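Local coordinates for foldase protein PrsA 2 (Bacillus anthracis, PDB 6VJ4) that catalyses cis-trans isomerisation of peptidyl-prolyl bonds, helps secreted proteins to fold outside the cell and is important for secretion of the protective antigen, at residues Val37-Tyr42 with Leu230-Leu234; Val49-Val53 with Lys80-Lys86; Tyr106-Ile110 with Glu169-Tyr173; Glu109-His114 with Gly154-His160. The contacts are given in a common frame with arbitrary orientation. Where two conformers were deposited one is given. Residue numbers count along the deposited sequence, not the author numbering.

Contact 1 (Val37-Tyr42 with Leu230-Leu234); sequences VITKKY and LQSEL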
loop_
_atom_site.group_PDB
_atom_site.type_symbol
_atom_site.label_atom_id
_atom_site.label_comp_id
_atom_site.label_asym_id
_atom_site.label_seq_id
_atom_site.Cartn_x
_atom_site.Cartn_y
_atom_site.Cartn_z
ATOM N N VAL A 37 -8.669 2.801 -1.372
ATOM C CA VAL A 37 -8.208 4.219 -1.262
ATOM C C VAL A 37 -9.229 5.132 -1.952
ATOM O O VAL A 37 -9.665 6.109 -1.315
ATOM C CB VAL A 37 -6.797 4.399 -1.855
ATOM C CG1 VAL A 37 -6.378 5.862 -1.900
ATOM C CG2 VAL A 37 -5.766 3.572 -1.103
ATOM N N ILE A 38 -9.612 4.807 -3.191
ATOM C CA ILE A 38 -10.576 5.648 -3.965
ATOM C C ILE A 38 -11.959 5.624 -3.304
ATOM O O ILE A 38 -12.524 6.716 -3.088
ATOM C CB ILE A 38 -10.641 5.176 -5.430
ATOM C CG1 ILE A 38 -9.268 5.273 -6.097
ATOM C CG2 ILE A 38 -11.708 5.931 -6.208
ATOM C CD1 ILE A 38 -8.632 6.644 -6.004
ATOM N N THR A 39 -12.470 4.431 -2.984
ATOM C CA THR A 39 -13.839 4.294 -2.410
ATOM C C THR A 39 -13.926 4.950 -1.029
ATOM O O THR A 39 -15.042 5.350 -0.654
ATOM C CB THR A 39 -14.272 2.823 -2.360
ATOM O OG1 THR A 39 -13.292 2.093 -1.621
ATOM C CG2 THR A 39 -14.439 2.219 -3.736
ATOM N N LYS A 40 -12.811 5.038 -0.296
ATOM C CA LYS A 40 -12.848 5.668 1.052
ATOM C C LYS A 40 -12.838 7.195 0.907
ATOM O O LYS A 40 -13.591 7.858 1.652
ATOM C CB LYS A 40 -11.663 5.228 1.920
ATOM C CG LYS A 40 -11.678 5.778 3.343
ATOM C CD LYS A 40 -10.425 5.474 4.141
ATOM C CE LYS A 40 -10.491 5.990 5.563
ATOM N NZ LYS A 40 -11.544 5.305 6.348
ATOM N N LYS A 41 -12.011 7.726 -0.001
ATOM C CA LYS A 41 -11.884 9.202 -0.165
ATOM C C LYS A 41 -13.082 9.775 -0.932
ATOM O O LYS A 41 -13.573 10.854 -0.538
ATOM C CB LYS A 41 -10.582 9.571 -0.886
ATOM C CG LYS A 41 -10.378 11.071 -1.057
ATOM C CD LYS A 41 -9.042 11.476 -1.622
ATOM C CE LYS A 41 -8.926 12.981 -1.755
ATOM N NZ LYS A 41 -7.641 13.388 -2.371
ATOM N N TYR A 42 -13.506 9.103 -2.004
ATOM C CA TYR A 42 -14.631 9.587 -2.846
ATOM C C TYR A 42 -15.859 8.723 -2.560
ATOM O O TYR A 42 -16.149 7.784 -3.324
ATOM C CB TYR A 42 -14.192 9.592 -4.308
ATOM C CG TYR A 42 -12.964 10.431 -4.545
ATOM C CD1 TYR A 42 -13.063 11.807 -4.675
ATOM C CD2 TYR A 42 -11.702 9.863 -4.588
ATOM C CE1 TYR A 42 -11.942 12.595 -4.870
ATOM C CE2 TYR A 42 -10.572 10.636 -4.795
ATOM C CZ TYR A 42 -10.692 12.009 -4.935
ATOM O OH TYR A 42 -9.594 12.796 -5.138
ATOM N N LEU A 230 -5.004 7.530 -10.099
ATOM C CA LEU A 230 -4.931 6.476 -9.053
ATOM C C LEU A 230 -3.517 6.459 -8.453
ATOM O O LEU A 230 -3.408 6.489 -7.213
ATOM C CB LEU A 230 -5.309 5.126 -9.674
ATOM C CG LEU A 230 -5.245 3.916 -8.741
ATOM C CD1 LEU A 230 -6.025 4.157 -7.457
ATOM C CD2 LEU A 230 -5.755 2.671 -9.450
ATOM N N GLN A 231 -2.482 6.460 -9.303
ATOM C CA GLN A 231 -1.066 6.434 -8.834
ATOM C C GLN A 231 -0.779 7.655 -7.949
ATOM O O GLN A 231 -0.082 7.495 -6.928
ATOM C CB GLN A 231 -0.103 6.420 -10.023
ATOM C CG GLN A 231 -0.216 5.179 -10.898
ATOM C CD GLN A 231 0.684 5.257 -12.111
ATOM O OE1 GLN A 231 1.426 6.218 -12.300
ATOM N NE2 GLN A 231 0.618 4.237 -12.952
ATOM N N SER A 232 -1.280 8.830 -8.341
ATOM C CA SER A 232 -1.051 10.066 -7.547
ATOM C C SER A 232 -1.795 9.968 -6.211
ATOM O O SER A 232 -1.229 10.398 -5.191
ATOM C CB SER A 232 -1.460 11.298 -8.313
ATOM O OG SER A 232 -2.841 11.259 -8.638
ATOM N N GLU A 233 -3.003 9.395 -6.220
ATOM C CA GLU A 233 -3.836 9.266 -4.992
ATOM C C GLU A 233 -3.128 8.331 -3.999
ATOM O O GLU A 233 -3.079 8.666 -2.796
ATOM C CB GLU A 233 -5.232 8.770 -5.367
ATOM C CG GLU A 233 -6.328 9.267 -4.445
ATOM C CD GLU A 233 -6.506 10.779 -4.445
ATOM O OE1 GLU A 233 -5.619 11.478 -3.928
ATOM O OE2 GLU A 233 -7.503 11.255 -5.016
ATOM N N LEU A 234 -2.594 7.206 -4.484
ATOM C CA LEU A 234 -1.832 6.282 -3.601
ATOM C C LEU A 234 -0.601 7.023 -3.060
ATOM O O LEU A 234 -0.304 6.868 -1.862
ATOM C CB LEU A 234 -1.422 5.035 -4.392
ATOM C CG LEU A 234 -2.567 4.209 -4.983
ATOM C CD1 LEU A 234 -2.028 3.062 -5.825
ATOM C CD2 LEU A 234 -3.485 3.683 -3.893
#
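E233 is the polar centre of this helix-helix contact. Its carboxylate takes two donors from the C-terminal end of helix 28-41. Y42 OH donates to E233 OE2 at 2.6 Å, with the oxygen at the edge of the tyrosine ring. K41 NZ forms a salt bridge and hydrogen bond to E233 OE1 at 3.2 Å, and a weak bond to E233 OE2 at 3.4 Å. Y42 has already left helical geometry, but its backbone N still donates to I38 O at 2.8 Å. Its own carbonyl accepts from S88 OG of helix 76-95. The two segments belong to an all-helical part of the chain, where helix 223-236 packs back on helix 28-41. The axes of the short segments 37-41 and 230-234 cross at 75°, with a closest approach of 10.9 Å. Beside the carboxylate the packing is apolar. V37 CG2 meets L234 CD2 at 3.6 Å, and I38 CG1 meets L230 CD1 at 3.7 Å. I38 CD1 lies 3.8 Å from E233 CG, so the aliphatic part of the glutamate is also covered. V37 packs on L29 of the second subunit too.

Contact 2 (Val49-Val53 with Lys80-Lys86); sequences VDKEV and KNQIKFK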
loop_
_atom_site.group_PDB
_atom_site.type_symbol
_atom_site.label_atom_id
_atom_site.label_comp_id
_atom_site.label_asym_id
_atom_site.label_seq_id
_atom_site.Cartn_x
_atom_site.Cartn_y
_atom_site.Cartn_z
ATOM N N VAL A 49 -25.114 2.953 -5.553
ATOM C CA VAL A 49 -24.436 1.719 -6.056
ATOM C C VAL A 49 -25.506 0.700 -6.466
ATOM O O VAL A 49 -25.420 0.174 -7.598
ATOM C CB VAL A 49 -23.476 1.120 -5.007
ATOM C CG1 VAL A 49 -22.979 -0.260 -5.417
ATOM C CG2 VAL A 49 -22.299 2.042 -4.711
ATOM N N ASP A 50 -26.466 0.437 -5.571
ATOM C CA ASP A 50 -27.547 -0.555 -5.824
ATOM C C ASP A 50 -28.357 -0.127 -7.053
ATOM O O ASP A 50 -28.720 -1.013 -7.845
ATOM C CB ASP A 50 -28.424 -0.741 -4.582
ATOM C CG ASP A 50 -27.695 -1.358 -3.395
ATOM O OD1 ASP A 50 -26.614 -1.951 -3.607
ATOM O OD2 ASP A 50 -28.208 -1.233 -2.263
ATOM N N LYS A 51 -28.608 1.177 -7.221
ATOM C CA LYS A 51 -29.384 1.645 -8.402
ATOM C C LYS A 51 -28.616 1.306 -9.684
ATOM O O LYS A 51 -29.262 0.888 -10.664
ATOM C CB LYS A 51 -29.683 3.146 -8.316
ATOM C CG LYS A 51 -30.283 3.747 -9.582
ATOM C CD LYS A 51 -30.951 5.096 -9.386
ATOM C CE LYS A 51 -32.238 5.010 -8.592
ATOM N NZ LYS A 51 -32.894 6.333 -8.458
ATOM N N GLU A 52 -27.290 1.474 -9.670
ATOM C CA GLU A 52 -26.469 1.177 -10.874
ATOM C C GLU A 52 -26.466 -0.341 -11.099
ATOM O O GLU A 52 -26.469 -0.762 -12.270
ATOM C CB GLU A 52 -25.053 1.738 -10.708
ATOM C CG GLU A 52 -24.227 1.723 -11.986
ATOM C CD GLU A 52 -24.710 2.658 -13.085
ATOM O OE1 GLU A 52 -25.572 3.513 -12.799
ATOM O OE2 GLU A 52 -24.223 2.526 -14.227
ATOM N N VAL A 53 -26.472 -1.122 -10.011
ATOM C CA VAL A 53 -26.497 -2.615 -10.108
ATOM C C VAL A 53 -27.829 -3.047 -10.731
ATOM O O VAL A 53 -27.802 -3.916 -11.623
ATOM C CB VAL A 53 -26.294 -3.295 -8.738
ATOM C CG1 VAL A 53 -26.700 -4.762 -8.773
ATOM C CG2 VAL A 53 -24.868 -3.147 -8.222
ATOM N N LYS A 80 -20.868 -5.643 -7.689
ATOM C CA LYS A 80 -21.232 -4.475 -6.842
ATOM C C LYS A 80 -19.959 -3.717 -6.444
ATOM O O LYS A 80 -19.941 -2.473 -6.593
ATOM C CB LYS A 80 -22.019 -4.931 -5.609
ATOM C CG LYS A 80 -22.487 -3.807 -4.695
ATOM C CD LYS A 80 -23.290 -4.259 -3.496
ATOM C CE LYS A 80 -23.662 -3.106 -2.585
ATOM N NZ LYS A 80 -24.448 -3.553 -1.411
ATOM N N ASN A 81 -18.936 -4.431 -5.961
ATOM C CA ASN A 81 -17.661 -3.770 -5.569
ATOM C C ASN A 81 -17.034 -3.081 -6.784
ATOM O O ASN A 81 -16.389 -2.039 -6.578
ATOM C CB ASN A 81 -16.663 -4.735 -4.922
ATOM C CG ASN A 81 -16.983 -5.033 -3.474
ATOM O OD1 ASN A 81 -17.810 -4.359 -2.863
ATOM N ND2 ASN A 81 -16.314 -6.025 -2.907
ATOM N N GLN A 82 -17.224 -3.629 -7.991
ATOM C CA GLN A 82 -16.633 -3.004 -9.211
ATOM C C GLN A 82 -17.445 -1.750 -9.567
ATOM O O GLN A 82 -16.841 -0.774 -10.058
ATOM C CB GLN A 82 -16.587 -3.974 -10.397
ATOM C CG GLN A 82 -15.848 -5.286 -10.136
ATOM C CD GLN A 82 -14.425 -5.139 -9.653
ATOM O OE1 GLN A 82 -14.068 -4.192 -8.956
ATOM N NE2 GLN A 82 -13.597 -6.116 -9.989
ATOM N N ILE A 83 -18.763 -1.794 -9.344
ATOM C CA ILE A 83 -19.651 -0.622 -9.603
ATOM C C ILE A 83 -19.338 0.462 -8.563
ATOM O O ILE A 83 -19.221 1.643 -8.955
ATOM C CB ILE A 83 -21.137 -1.034 -9.601
ATOM C CG1 ILE A 83 -21.488 -1.816 -10.870
ATOM C CG2 ILE A 83 -22.041 0.177 -9.423
ATOM C CD1 ILE A 83 -22.971 -2.001 -11.105
ATOM N N LYS A 84 -19.192 0.072 -7.295
ATOM C CA LYS A 84 -18.834 1.037 -6.224
ATOM C C LYS A 84 -17.540 1.750 -6.641
ATOM O O LYS A 84 -17.481 2.991 -6.514
ATOM C CB LYS A 84 -18.715 0.300 -4.886
ATOM C CG LYS A 84 -18.326 1.147 -3.679
ATOM C CD LYS A 84 -18.298 0.342 -2.386
ATOM C CE LYS A 84 -17.715 1.093 -1.207
ATOM N NZ LYS A 84 -18.493 2.313 -0.881
ATOM N N PHE A 85 -16.568 1.003 -7.174
ATOM C CA PHE A 85 -15.277 1.600 -7.610
ATOM C C PHE A 85 -15.503 2.563 -8.784
ATOM O O PHE A 85 -14.986 3.706 -8.734
ATOM C CB PHE A 85 -14.271 0.510 -7.987
ATOM C CG PHE A 85 -12.973 1.044 -8.537
ATOM C CD1 PHE A 85 -12.027 1.612 -7.696
ATOM C CD2 PHE A 85 -12.703 0.997 -9.897
ATOM C CE1 PHE A 85 -10.836 2.111 -8.203
ATOM C CE2 PHE A 85 -11.511 1.493 -10.401
ATOM C CZ PHE A 85 -10.580 2.050 -9.556
ATOM N N LYS A 86 -16.248 2.123 -9.802
ATOM C CA LYS A 86 -16.500 2.968 -11.003
ATOM C C LYS A 86 -17.130 4.303 -10.580
ATOM O O LYS A 86 -16.639 5.362 -11.033
ATOM C CB LYS A 86 -17.429 2.266 -11.998
ATOM C CG LYS A 86 -17.616 3.017 -13.311
ATOM C CD LYS A 86 -18.808 2.571 -14.134
ATOM C CE LYS A 86 -20.133 2.901 -13.477
ATOM N NZ LYS A 86 -21.277 2.632 -14.381
#
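Two salt bridges tie these helices together. The shorter joins E52 OE2 to K86 NZ at 3.0 Å and is also a hydrogen bond, with the lysine as donor. The other links D50 OD1 to K80 NZ at 3.5 Å. The CA-to-CB bond of D50 points away from the partner helix, but the carboxylate turns back and OD1 lies 3.3 Å from K80 CE. K80 is fully extended, so its chain can run across to D50. Between the two ion pairs lies a small apolar patch. I83 is its centre on helix 76-95. I83 CD1 touches V53 CG2 at 3.6 Å, and I83 CG2 touches E52 CB at 3.6 Å. V49 fits among K80, I83 and K84. V49 CG1 is 3.7 Å from K80 CG, and V49 CG2 is 3.9 Å from K84 CA. The charged residues thus add their methylene groups to the packing. On another side of helix 76-95, F85 packs on Q35 and I38 of helix 28-41. The segment axes come within 9.3 Å at 116° between their directions. This is an oblique helix-helix packing, with an apolar centre and charged flanks, in the all-helical part of the foldase.

Contact 3 (Tyr106-Ile110 with Glu169-Tyr173); sequences YKPEI and ETAAY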
loop_
_atom_site.group_PDB
_atom_site.type_symbol
_atom_site.label_atom_id
_atom_site.label_comp_id
_atom_site.label_asym_id
_atom_site.label_seq_id
_atom_site.Cartn_x
_atom_site.Cartn_y
_atom_site.Cartn_z
ATOM N N TYR A 106 -10.047 28.055 -21.392
ATOM C CA TYR A 106 -10.876 29.137 -21.977
ATOM C C TYR A 106 -10.082 29.747 -23.123
ATOM O O TYR A 106 -9.277 30.672 -22.912
ATOM C CB TYR A 106 -11.270 30.170 -20.931
ATOM C CG TYR A 106 -12.047 31.332 -21.481
ATOM C CD1 TYR A 106 -13.333 31.179 -21.978
ATOM C CD2 TYR A 106 -11.530 32.607 -21.429
ATOM C CE1 TYR A 106 -14.059 32.263 -22.441
ATOM C CE2 TYR A 106 -12.248 33.703 -21.882
ATOM C CZ TYR A 106 -13.516 33.532 -22.403
ATOM O OH TYR A 106 -14.201 34.628 -22.859
ATOM N N LYS A 107 -10.283 29.170 -24.293
ATOM C CA LYS A 107 -9.598 29.598 -25.531
ATOM C C LYS A 107 -10.546 29.441 -26.700
ATOM O O LYS A 107 -11.440 28.594 -26.689
ATOM C CB LYS A 107 -8.371 28.739 -25.805
ATOM C CG LYS A 107 -7.341 28.681 -24.701
ATOM C CD LYS A 107 -6.118 27.890 -25.114
ATOM C CE LYS A 107 -5.195 27.638 -23.948
ATOM N NZ LYS A 107 -4.020 26.825 -24.349
ATOM N N PRO A 108 -10.370 30.240 -27.757
ATOM C CA PRO A 108 -11.204 30.101 -28.937
ATOM C C PRO A 108 -10.981 28.753 -29.626
ATOM O O PRO A 108 -9.879 28.219 -29.547
ATOM C CB PRO A 108 -10.739 31.213 -29.882
ATOM C CG PRO A 108 -9.400 31.666 -29.343
ATOM C CD PRO A 108 -9.320 31.263 -27.889
ATOM N N GLU A 109 -12.053 28.212 -30.203
ATOM C CA GLU A 109 -11.933 27.022 -31.071
ATOM C C GLU A 109 -11.050 27.450 -32.246
ATOM O O GLU A 109 -11.226 28.582 -32.745
ATOM C CB GLU A 109 -13.361 26.625 -31.445
ATOM C CG GLU A 109 -13.537 25.258 -32.031
ATOM C CD GLU A 109 -14.988 24.873 -32.307
ATOM O OE1 GLU A 109 -15.896 25.637 -31.933
ATOM O OE2 GLU A 109 -15.199 23.814 -32.895
ATOM N N ILE A 110 -10.111 26.597 -32.644
ATOM C CA ILE A 110 -9.205 26.937 -33.777
ATOM C C ILE A 110 -9.231 25.823 -34.814
ATOM O O ILE A 110 -9.553 24.673 -34.483
ATOM C CB ILE A 110 -7.762 27.202 -33.332
ATOM C CG1 ILE A 110 -7.205 26.067 -32.468
ATOM C CG2 ILE A 110 -7.656 28.542 -32.618
ATOM C CD1 ILE A 110 -5.691 26.124 -32.271
ATOM N N GLU A 169 -0.890 21.967 -28.948
ATOM C CA GLU A 169 -1.822 23.083 -28.641
ATOM C C GLU A 169 -1.044 24.366 -28.353
ATOM O O GLU A 169 -1.475 25.427 -28.845
ATOM C CB GLU A 169 -2.692 22.722 -27.444
ATOM C CG GLU A 169 -3.601 23.860 -27.035
ATOM C CD GLU A 169 -4.681 23.504 -26.036
ATOM O OE1 GLU A 169 -5.107 22.318 -25.994
ATOM O OE2 GLU A 169 -5.082 24.409 -25.289
ATOM N N THR A 170 0.020 24.264 -27.551
ATOM C CA THR A 170 0.817 25.447 -27.155
ATOM C C THR A 170 1.344 26.137 -28.410
ATOM O O THR A 170 1.242 27.383 -28.520
ATOM C CB THR A 170 1.937 25.069 -26.182
ATOM O OG1 THR A 170 1.286 24.642 -24.982
ATOM C CG2 THR A 170 2.873 26.223 -25.905
ATOM N N ALA A 171 1.860 25.345 -29.349
ATOM C CA ALA A 171 2.410 25.929 -30.581
ATOM C C ALA A 171 1.306 26.515 -31.461
ATOM O O ALA A 171 1.498 27.636 -32.003
ATOM C CB ALA A 171 3.173 24.861 -31.330
ATOM N N ALA A 172 0.198 25.788 -31.623
ATOM C CA ALA A 172 -0.886 26.214 -32.526
ATOM C C ALA A 172 -1.458 27.569 -32.091
ATOM O O ALA A 172 -1.699 28.420 -32.954
ATOM C CB ALA A 172 -1.957 25.150 -32.556
ATOM N N TYR A 173 -1.636 27.749 -30.794
ATOM C CA TYR A 173 -2.280 29.005 -30.324
ATOM C C TYR A 173 -1.314 30.188 -30.414
ATOM O O TYR A 173 -1.797 31.352 -30.288
ATOM C CB TYR A 173 -2.843 28.814 -28.918
ATOM C CG TYR A 173 -4.197 28.158 -28.886
ATOM C CD1 TYR A 173 -5.334 28.895 -29.179
ATOM C CD2 TYR A 173 -4.366 26.828 -28.551
ATOM C CE1 TYR A 173 -6.596 28.351 -29.103
ATOM C CE2 TYR A 173 -5.627 26.244 -28.531
ATOM C CZ TYR A 173 -6.748 27.022 -28.769
ATOM O OH TYR A 173 -7.983 26.457 -28.729
#
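The ring of Y173 is held between two aliphatic side chains. I110 CD1 sits over one face, 3.7 Å from the ring centroid. K107 CD sits over the opposite face at 3.8 Å. Both are CH-pi contacts, each 11° off the ring normal. I110 CG2 also touches Y173 CE1 at 3.7 Å, and I110 CD1 reaches A172 CB at 3.9 Å. P108 CD adds a looser contact to Y173 CE1 at 4.2 Å. At the tip of the ring, Y173 OH donates to the backbone oxygen P108 O at 2.7 Å. Farther out, K107 NZ forms a salt bridge with E169 OE2 at 2.8 Å. That carboxylate is shared: S161 OG bonds to E169 OE2 and the G162 amide to E169 OE1. The contact joins the lead-in to strand 110-117 to helix 166-174 of the PpiC-type (parvulin) domain. K107 works in two ways, its methylenes on the ring and its amine on the acid. With both faces covered and its hydroxyl bonded, the Y173 ring probably has little freedom to turn.

Contact 4 (Glu109-His114 with Gly154-His160); sequences EIKASH and GDLGYFH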
loop_
_atom_site.group_PDB
_atom_site.type_symbol
_atom_site.label_atom_id
_atom_site.label_comp_id
_atom_site.label_asym_id
_atom_site.label_seq_id
_atom_site.Cartn_x
_atom_site.Cartn_y
_atom_site.Cartn_z
ATOM N N GLU A 109 -12.053 28.212 -30.203
ATOM C CA GLU A 109 -11.933 27.022 -31.071
ATOM C C GLU A 109 -11.050 27.450 -32.246
ATOM O O GLU A 109 -11.226 28.582 -32.745
ATOM C CB GLU A 109 -13.361 26.625 -31.445
ATOM C CG GLU A 109 -13.537 25.258 -32.031
ATOM C CD GLU A 109 -14.988 24.873 -32.307
ATOM O OE1 GLU A 109 -15.896 25.637 -31.933
ATOM O OE2 GLU A 109 -15.199 23.814 -32.895
ATOM N N ILE A 110 -10.111 26.597 -32.644
ATOM C CA ILE A 110 -9.205 26.937 -33.777
ATOM C C ILE A 110 -9.231 25.823 -34.814
ATOM O O ILE A 110 -9.553 24.673 -34.483
ATOM C CB ILE A 110 -7.762 27.202 -33.332
ATOM C CG1 ILE A 110 -7.205 26.067 -32.468
ATOM C CG2 ILE A 110 -7.656 28.542 -32.618
ATOM C CD1 ILE A 110 -5.691 26.124 -32.271
ATOM N N LYS A 111 -8.908 26.206 -36.038
ATOM C CA LYS A 111 -8.762 25.220 -37.113
ATOM C C LYS A 111 -7.301 25.259 -37.527
ATOM O O LYS A 111 -6.727 26.348 -37.620
ATOM C CB LYS A 111 -9.687 25.521 -38.291
ATOM C CG LYS A 111 -9.605 24.506 -39.409
ATOM C CD LYS A 111 -10.640 24.711 -40.466
ATOM C CE LYS A 111 -10.518 26.031 -41.183
ATOM N NZ LYS A 111 -11.381 26.028 -42.399
ATOM N N ALA A 112 -6.734 24.087 -37.718
ATOM C CA ALA A 112 -5.331 24.033 -38.152
ATOM C C ALA A 112 -5.125 22.841 -39.071
ATOM O O ALA A 112 -5.919 21.871 -39.042
ATOM C CB ALA A 112 -4.407 23.891 -36.963
ATOM N N SER A 113 -4.057 22.932 -39.828
ATOM C CA SER A 113 -3.575 21.763 -40.602
ATOM C C SER A 113 -2.217 21.379 -40.041
ATOM O O SER A 113 -1.530 22.238 -39.458
ATOM C CB SER A 113 -3.468 22.031 -42.081
ATOM O OG SER A 113 -4.738 22.382 -42.608
ATOM N N HIS A 114 -1.794 20.133 -40.247
ATOM C CA HIS A 114 -0.428 19.797 -39.803
ATOM C C HIS A 114 0.133 18.682 -40.681
ATOM O O HIS A 114 -0.656 17.980 -41.396
ATOM C CB HIS A 114 -0.344 19.386 -38.326
ATOM C CG HIS A 114 -0.815 18.013 -37.993
ATOM N ND1 HIS A 114 -0.150 17.219 -37.061
ATOM C CD2 HIS A 114 -1.866 17.274 -38.429
ATOM C CE1 HIS A 114 -0.789 16.058 -36.942
ATOM N NE2 HIS A 114 -1.832 16.050 -37.790
ATOM N N GLY A 154 -3.888 17.480 -44.465
ATOM C CA GLY A 154 -3.424 17.839 -43.110
ATOM C C GLY A 154 -4.466 18.586 -42.298
ATOM O O GLY A 154 -4.196 18.802 -41.106
ATOM N N ASP A 155 -5.645 18.866 -42.871
ATOM C CA ASP A 155 -6.691 19.630 -42.139
ATOM C C ASP A 155 -7.245 18.810 -40.963
ATOM O O ASP A 155 -7.673 17.660 -41.171
ATOM C CB ASP A 155 -7.821 20.037 -43.090
ATOM C CG ASP A 155 -8.971 20.770 -42.415
ATOM O OD1 ASP A 155 -8.723 21.510 -41.433
ATOM O OD2 ASP A 155 -10.120 20.567 -42.870
ATOM N N LEU A 156 -7.241 19.401 -39.763
ATOM C CA LEU A 156 -7.739 18.763 -38.517
ATOM C C LEU A 156 -9.154 19.255 -38.238
ATOM O O LEU A 156 -9.794 18.690 -37.341
ATOM C CB LEU A 156 -6.834 19.175 -37.354
ATOM C CG LEU A 156 -5.425 18.595 -37.400
ATOM C CD1 LEU A 156 -4.494 19.353 -36.468
ATOM C CD2 LEU A 156 -5.445 17.120 -37.051
ATOM N N GLY A 157 -9.597 20.264 -38.992
ATOM C CA GLY A 157 -10.895 20.914 -38.725
ATOM C C GLY A 157 -10.814 21.745 -37.453
ATOM O O GLY A 157 -9.711 21.900 -36.918
ATOM N N TYR A 158 -11.947 22.284 -37.015
ATOM C CA TYR A 158 -11.982 23.064 -35.755
ATOM C C TYR A 158 -11.931 22.130 -34.546
ATOM O O TYR A 158 -12.626 21.078 -34.541
ATOM C CB TYR A 158 -13.233 23.938 -35.702
ATOM C CG TYR A 158 -13.075 25.225 -36.465
ATOM C CD1 TYR A 158 -12.441 26.305 -35.877
ATOM C CD2 TYR A 158 -13.514 25.353 -37.774
ATOM C CE1 TYR A 158 -12.238 27.489 -36.567
ATOM C CE2 TYR A 158 -13.343 26.540 -38.470
ATOM C CZ TYR A 158 -12.710 27.610 -37.857
ATOM O OH TYR A 158 -12.455 28.750 -38.549
ATOM N N PHE A 159 -11.161 22.529 -33.538
ATOM C CA PHE A 159 -11.061 21.761 -32.276
ATOM C C PHE A 159 -10.915 22.736 -31.115
ATOM O O PHE A 159 -10.471 23.878 -31.298
ATOM C CB PHE A 159 -9.904 20.764 -32.329
ATOM C CG PHE A 159 -8.569 21.381 -32.641
ATOM C CD1 PHE A 159 -8.148 21.522 -33.958
ATOM C CD2 PHE A 159 -7.737 21.823 -31.632
ATOM C CE1 PHE A 159 -6.926 22.101 -34.249
ATOM C CE2 PHE A 159 -6.507 22.403 -31.925
ATOM C CZ PHE A 159 -6.108 22.540 -33.235
ATOM N N HIS A 160 -11.325 22.282 -29.937
ATOM C CA HIS A 160 -11.207 23.117 -28.721
ATOM C C HIS A 160 -9.926 22.803 -27.949
ATOM O O HIS A 160 -9.306 21.750 -28.147
ATOM C CB HIS A 160 -12.436 22.898 -27.819
ATOM C CG HIS A 160 -13.706 23.505 -28.319
ATOM N ND1 HIS A 160 -14.126 24.772 -27.935
ATOM C CD2 HIS A 160 -14.672 23.021 -29.132
ATOM C CE1 HIS A 160 -15.284 25.039 -28.500
ATOM N NE2 HIS A 160 -15.635 23.990 -29.249
HETATM O O HOH W 1 -13.064 28.653 -41.151
HETATM O O HOH W 2 -6.898 23.616 -41.889
#
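The strand backbones send I110 and F159 to one face of this antiparallel pair. With chi1 of both in the p well, their ends meet: I110 CD1 is 3.7 Å from F159 CZ, and I110 CG1 lies over the ring. K111 and Y158 lie on the other face. Y158, with chi1 at m, lays its ring against K111 CB, a CH-pi contact 3.5 Å from the centroid. A water bonds to Y158 OH and weakly to K111 NZ. E109, with chi1 at t, places CG over the H160 ring face, a CH-pi contact 3.8 Å from the centroid. D155, with chi1 at t, accepts from G157 N through OD1 at 2.9 Å, an Asx turn. A second water joins S113 OG to D155 OD1. Backbone bonds include I110 N to F159 O at 3.1 Å, F159 N to I110 O at 2.8 Å and L156 N to A112 O at 2.9 Å. H114, with chi1 at p, hydrogen-bonds through ND1 to H191 ND1 and through NE2 to D146 OD2, consistent with the paired histidines of parvulin active sites. Strand 155-159 is outermost in the PpiC sheet. Strand 110-117 lies between it and strand 189-198, while helix 166-174 covers the I110 and F159 face.

How the contacts relate
Contacts 1 and 2 belong to the helical part of the chain. Contacts 3 and 4 belong to the PpiC domain, on the opposite side of the chain's centre. Contact 1 is the most buried, yet a glutamate lies at its middle. Contact 2 is only partly buried and has its ion pairs on the flanks. The two touch where I38 and T39 of helix 28-41 meet F85 and K84 of helix 76-95. Contacts 3 and 4 are also partly buried and share E109 and I110. There I110 packs on Y173 of the helix and F159 of the strand. Backbone bonds dominate contact 4, whereas side chains do most of the work in the others.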